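Local coordinates for hypothetical protein AGR_L_1239 (PDB 1VQS) that is of unknown function but belongs to the NIPSNAP family and has a ferredoxin-like fold, at the interface of chains A and B and the interface of chains A and C. Residues are numbered along the deposited sequence; one frame, centred on the assembly and turned at random. Chains: chain A/B/C, hypothetical protein AGR_L_1239.

Contact 1: the interface of chains A and B. Residues chain A 102-104; chain B 58-61.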
ATOM      1  N   ALA A 102      -9.895  -2.332  -9.064  1.00 19.17           N
ATOM      2  CA  ALA A 102      -9.537  -1.793 -10.391  1.00 19.78           C
ATOM      3  C   ALA A 102      -8.995  -0.382 -10.270  1.00 18.38           C
ATOM      4  O   ALA A 102      -9.353   0.368  -9.315  1.00 18.86           O
ATOM      5  CB  ALA A 102     -10.750  -1.809 -11.312  1.00 19.51           C
ATOM      6  N   GLU A 103      -8.134  -0.001 -11.206  0.50 18.93           N
ATOM      7  CA  GLU A 103      -7.666   1.383 -11.280  0.50 18.77           C
ATOM      8  C   GLU A 103      -7.261   1.670 -12.725  0.50 18.83           C
ATOM      9  O   GLU A 103      -6.910   0.750 -13.460  0.50 18.13           O
ATOM     10  CB  GLU A 103      -6.478   1.640 -10.340  0.50 21.00           C
ATOM     11  CG  GLU A 103      -5.289   0.737 -10.604  0.50 19.43           C
ATOM     12  CD  GLU A 103      -4.104   0.991  -9.703  0.50 22.13           C
ATOM     13  OE1 GLU A 103      -4.291   1.442  -8.567  0.50 26.29           O
ATOM     14  OE2 GLU A 103      -2.973   0.692 -10.156  0.50 36.45           O
ATOM     15  N   ASN A 104      -7.281   2.944 -13.099  1.00 19.05           N
ATOM     16  CA  ASN A 104      -6.789   3.367 -14.398  1.00 18.90           C
ATOM     17  C   ASN A 104      -5.925   4.616 -14.257  1.00 18.12           C
ATOM     18  O   ASN A 104      -6.019   5.349 -13.267  1.00 18.95           O
ATOM     19  CB  ASN A 104      -7.912   3.555 -15.439  1.00 18.31           C
ATOM     20  CG  ASN A 104      -8.923   4.653 -15.082  1.00 21.98           C
ATOM     21  OD1 ASN A 104      -9.145   4.949 -13.916  1.00 19.71           O
ATOM     22  ND2 ASN A 104      -9.599   5.205 -16.110  1.00 20.14           N
TER
ATOM     23  N   GLY B  58      -8.218   7.142 -12.227  1.00 19.37           N
ATOM     24  CA  GLY B  58      -7.569   6.963 -10.927  1.00 19.66           C
ATOM     25  C   GLY B  58      -8.068   5.647 -10.339  1.00 21.22           C
ATOM     26  O   GLY B  58      -8.370   4.707 -11.067  1.00 21.39           O
ATOM     27  N   PRO B  59      -8.235   5.581  -9.021  1.00 20.86           N
ATOM     28  CA  PRO B  59      -8.936   4.442  -8.465  1.00 20.87           C
ATOM     29  C   PRO B  59     -10.299   4.296  -9.089  1.00 21.38           C
ATOM     30  O   PRO B  59     -10.977   5.294  -9.236  1.00 23.41           O
ATOM     31  CB  PRO B  59      -9.070   4.788  -6.985  1.00 22.92           C
ATOM     32  CG  PRO B  59      -7.977   5.765  -6.722  1.00 27.75           C
ATOM     33  CD  PRO B  59      -7.845   6.553  -7.991  1.00 23.14           C
ATOM     34  N   ILE B  60     -10.682   3.080  -9.457  1.00 20.17           N
ATOM     35  CA  ILE B  60     -11.996   2.777 -10.010  1.00 20.44           C
ATOM     36  C   ILE B  60     -12.915   2.318  -8.856  1.00 19.49           C
ATOM     37  O   ILE B  60     -12.425   1.850  -7.847  1.00 19.76           O
ATOM     38  CB  ILE B  60     -11.837   1.739 -11.142  1.00 19.71           C
ATOM     39  CG1 ILE B  60     -11.149   2.391 -12.329  1.00 20.24           C
ATOM     40  CG2 ILE B  60     -13.159   1.219 -11.577  1.00 19.94           C
ATOM     41  CD1 ILE B  60     -10.750   1.425 -13.417  1.00 21.35           C
ATOM     42  N   ASN B  61     -14.219   2.497  -9.003  1.00 20.28           N
ATOM     43  CA  ASN B  61     -15.191   2.154  -7.957  1.00 17.79           C
ATOM     44  C   ASN B  61     -15.068   2.981  -6.674  1.00 18.61           C
ATOM     45  O   ASN B  61     -15.479   2.520  -5.592  1.00 20.26           O
ATOM     46  CB  ASN B  61     -15.162   0.664  -7.607  1.00 18.96           C
ATOM     47  CG  ASN B  61     -15.320  -0.227  -8.816  1.00 19.67           C
ATOM     48  OD1 ASN B  61     -16.309  -0.133  -9.552  1.00 20.43           O
ATOM     49  ND2 ASN B  61     -14.322  -1.123  -9.023  1.00 20.70           N
TER
HETATM   50  O   HOH W   1     -11.886  -1.033  -7.311  1.00 11.43           O
HETATM   51  O   HOH W   2     -11.358   5.780 -12.259  1.00 11.75           O

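Contact 2: the interface of chains A and C. Residues chain A 31, 34-35, 39, 49, 52; chain C 112.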
ATOM      1  N   LEU A  31     -10.791 -14.173 -19.270  1.00 19.66           N
ATOM      2  CA  LEU A  31     -10.268 -14.056 -20.623  1.00 19.37           C
ATOM      3  C   LEU A  31     -11.179 -14.724 -21.631  1.00 20.83           C
ATOM      4  O   LEU A  31     -11.306 -14.259 -22.764  1.00 19.92           O
ATOM      5  CB  LEU A  31      -8.846 -14.616 -20.722  1.00 19.22           C
ATOM      6  CG  LEU A  31      -7.785 -13.740 -20.013  1.00 20.10           C
ATOM      7  CD1 LEU A  31      -6.435 -14.387 -20.106  1.00 23.57           C
ATOM      8  CD2 LEU A  31      -7.703 -12.361 -20.605  1.00 21.76           C
ATOM      9  N   VAL A  34     -14.329 -12.372 -22.146  1.00 19.48           N
ATOM     10  CA  VAL A  34     -13.923 -11.167 -22.846  1.00 18.64           C
ATOM     11  C   VAL A  34     -13.647 -11.498 -24.322  1.00 19.90           C
ATOM     12  O   VAL A  34     -14.113 -10.786 -25.212  1.00 22.42           O
ATOM     13  CB  VAL A  34     -12.702 -10.482 -22.169  1.00 20.19           C
ATOM     14  CG1 VAL A  34     -12.167  -9.313 -23.007  1.00 18.89           C
ATOM     15  CG2 VAL A  34     -13.079  -9.999 -20.779  1.00 20.58           C
ATOM     16  N   GLU A  35     -12.895 -12.557 -24.589  1.00 19.73           N
ATOM     17  CA  GLU A  35     -12.643 -12.922 -25.971  1.00 20.33           C
ATOM     18  C   GLU A  35     -13.921 -13.199 -26.751  1.00 20.39           C
ATOM     19  O   GLU A  35     -14.082 -12.714 -27.877  1.00 21.42           O
ATOM     20  CB  GLU A  35     -11.720 -14.135 -26.067  1.00 22.15           C
ATOM     21  CG  GLU A  35     -11.383 -14.487 -27.521  1.00 22.41           C
ATOM     22  CD  GLU A  35     -10.408 -15.634 -27.677  1.00 26.28           C
ATOM     23  OE1 GLU A  35     -10.062 -16.294 -26.681  1.00 25.79           O
ATOM     24  OE2 GLU A  35     -10.025 -15.904 -28.833  1.00 36.31           O
ATOM     25  N   ILE A  39     -14.717  -8.204 -26.114  1.00 21.68           N
ATOM     26  CA  ILE A  39     -13.641  -7.375 -26.679  1.00 20.50           C
ATOM     27  C   ILE A  39     -14.031  -6.733 -28.008  1.00 20.98           C
ATOM     28  O   ILE A  39     -13.645  -5.594 -28.294  1.00 21.03           O
ATOM     29  CB  ILE A  39     -12.278  -8.127 -26.772  1.00 21.01           C
ATOM     30  CG1 ILE A  39     -11.106  -7.147 -26.912  1.00 21.61           C
ATOM     31  CG2 ILE A  39     -12.299  -9.146 -27.899  1.00 22.84           C
ATOM     32  CD1 ILE A  39     -10.866  -6.277 -25.678  1.00 22.60           C
ATOM     33  N   LEU A  49      -7.249  -0.571 -29.342  1.00 21.25           N
ATOM     34  CA  LEU A  49      -6.657  -1.475 -28.367  1.00 20.75           C
ATOM     35  C   LEU A  49      -5.179  -1.609 -28.673  1.00 20.21           C
ATOM     36  O   LEU A  49      -4.791  -1.875 -29.805  1.00 21.44           O
ATOM     37  CB  LEU A  49      -7.307  -2.859 -28.415  1.00 20.37           C
ATOM     38  CG  LEU A  49      -6.774  -3.968 -27.506  1.00 21.29           C
ATOM     39  CD1 LEU A  49      -6.888  -3.612 -26.057  1.00 21.46           C
ATOM     40  CD2 LEU A  49      -7.519  -5.263 -27.793  1.00 20.93           C
ATOM     41  N   TYR A  52      -3.205  -6.320 -24.247  1.00 19.99           N
ATOM     42  CA  TYR A  52      -4.126  -6.920 -23.278  1.00 19.53           C
ATOM     43  C   TYR A  52      -3.381  -8.086 -22.661  1.00 20.79           C
ATOM     44  O   TYR A  52      -3.025  -9.031 -23.364  1.00 18.70           O
ATOM     45  CB  TYR A  52      -5.432  -7.348 -23.961  1.00 19.06           C
ATOM     46  CG  TYR A  52      -6.657  -7.305 -23.062  1.00 19.25           C
ATOM     47  CD1 TYR A  52      -6.765  -8.146 -21.951  1.00 19.57           C
ATOM     48  CD2 TYR A  52      -7.710  -6.437 -23.326  1.00 19.24           C
ATOM     49  CE1 TYR A  52      -7.905  -8.127 -21.149  1.00 20.20           C
ATOM     50  CE2 TYR A  52      -8.832  -6.407 -22.535  1.00 18.79           C
ATOM     51  CZ  TYR A  52      -8.929  -7.240 -21.439  1.00 20.74           C
ATOM     52  OH  TYR A  52     -10.058  -7.208 -20.656  1.00 20.83           O
TER
ATOM     53  N   PHE C 112      -6.323 -12.196 -27.765  1.00 21.90           N
ATOM     54  CA  PHE C 112      -6.854 -11.049 -28.519  1.00 20.39           C
ATOM     55  C   PHE C 112      -6.038  -9.770 -28.327  1.00 23.26           C
ATOM     56  O   PHE C 112      -6.456  -8.692 -28.742  1.00 22.91           O
ATOM     57  CB  PHE C 112      -8.337 -10.800 -28.154  1.00 21.11           C
ATOM     58  CG  PHE C 112      -8.600 -10.781 -26.687  1.00 20.19           C
ATOM     59  CD1 PHE C 112      -8.899 -11.945 -26.022  1.00 19.37           C
ATOM     60  CD2 PHE C 112      -8.522  -9.605 -25.960  1.00 19.68           C
ATOM     61  CE1 PHE C 112      -9.106 -11.949 -24.660  1.00 19.55           C
ATOM     62  CE2 PHE C 112      -8.746  -9.602 -24.630  1.00 20.30           C
ATOM     63  CZ  PHE C 112      -9.063 -10.770 -23.960  1.00 19.92           C
TER

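Contact 1: the interface of chains A and B
A:Ala102 and A:Asn104 bond to B:Ile60 and B:Gly58 through their backbones, in a short antiparallel beta bridge. A:Glu103 stands opposite B:Pro59 at its centre. The amide N of B:Ile60 donates to the carbonyl O of A:Ala102 at 3.0 Å. The amide N of A:Asn104 donates to the carbonyl O of B:Gly58 at 2.9 Å.

One side chain adds a polar link. The amide oxygen OD1 of A:Asn104 accepts from B:Gly58 N at 2.9 Å. The donor lies 46° above the plane of the side-chain amide, off its lone pairs. A chi1 of 63° sets CG between the backbone N and the carbonyl carbon and turns OD1 towards B:Gly58 N. This also leaves OD1 3.0 Å from B:Gly58 O, a close approach of two acceptors. The same glycine is thus bonded through both its N and its O to one asparagine.

Two waters join the chains. Water 1 links A:Ala102 N to B:Ile60 O and to the side-chain ND2 of B:Asn61. Water 2 lies between A:Asn104 OD1 and B:Pro59 O.

Apolar contact comes mainly from B:Ile60. Its CB meets the methyl CB of A:Ala102 at 3.7 Å. Its CD1 reaches along the strand backbone to A:Glu103 CA at 3.8 Å. With chi1 at -70°, CG1 lies beside the backbone N, and the extended chi2 carries CD1 towards A:Asn104.

The structure alone does not prove this pairing in solution. The chain A residues belong to strand 99-109, the last strand of the chain. The chain B residues form the loop just before strand 62-69. The loop therefore docks on a strand of a neighbouring copy.

Contact 2: the interface of chains A and C
C:Phe112 inserts its ring into an apolar pocket of chain A, between helix 27-46 and strand 49-55. The partner hides 134 Å² of this phenylalanine. Its CG lies between its own backbone N and carbonyl carbon (chi1 48°), which helps point the ring into chain A.

The ring leads with its CE2 and CZ corner. CE2 sits over the centre of one face of the A:Tyr52 ring, 3.5 Å from CG of that tyrosine. The two planes are 66° apart, an edge-to-face pair. The tyrosine thus offers a face to the edge of the phenylalanine.

Helix 27-46 supplies most of the remaining wall. The methyl CG1 of A:Val34 meets CZ at 3.6 Å, and its side chain crosses the phenylalanine at about a right angle. CD2 of A:Leu31 lies farther off, 4.0 Å from the same CZ. On the CD2 side of the ring, A:Ile39 brings CG1 to 3.7 Å from C:Phe112 CD2, with its CD1 beside CE2 as well. A:Val34 CG1, A:Glu35 CB and A:Ile39 CG1 lie on one side of the phenylalanine plane, A:Tyr52 CG and A:Leu31 CD2 on the other. This should limit its tilt.

The rim is more polar. A:Glu35 touches the ring with its aliphatic part: CB is 3.6 Å from C:Phe112 CD1. CB and CG border the CD1 corner. With CG anti to the backbone N (chi1 -177°) and the chain extended, the carboxylate lies beyond this contact. The carbonyl O of A:Leu31 also approaches the ring, near CE1.

A residue near the C-terminus of chain C, after its last strand, thus docks on chain A. The two-fold repeats the contact with the chains exchanged; the structure alone does not prove that this pair forms in solution. At the outer edge, A:Leu49 sets its methyl CD2 3.7 Å from the carbonyl O of C:Phe112.

The C-alpha centres of contact 1 and contact 2 are about 19 Å apart. Chain A takes part in both but with different elements: strand 99-109 in contact 1, helix 27-46 and strand 49-55 in contact 2. No residue is shared. Contact 2 lies in a two-fold interface, contact 1 in one that is not an exact two-fold. The two surfaces can be occupied together, so one copy can join two neighbours. Two-fold pairs could be linked this way into the eight-copy assembly, although the structure alone does not prove that this assembly forms in solution.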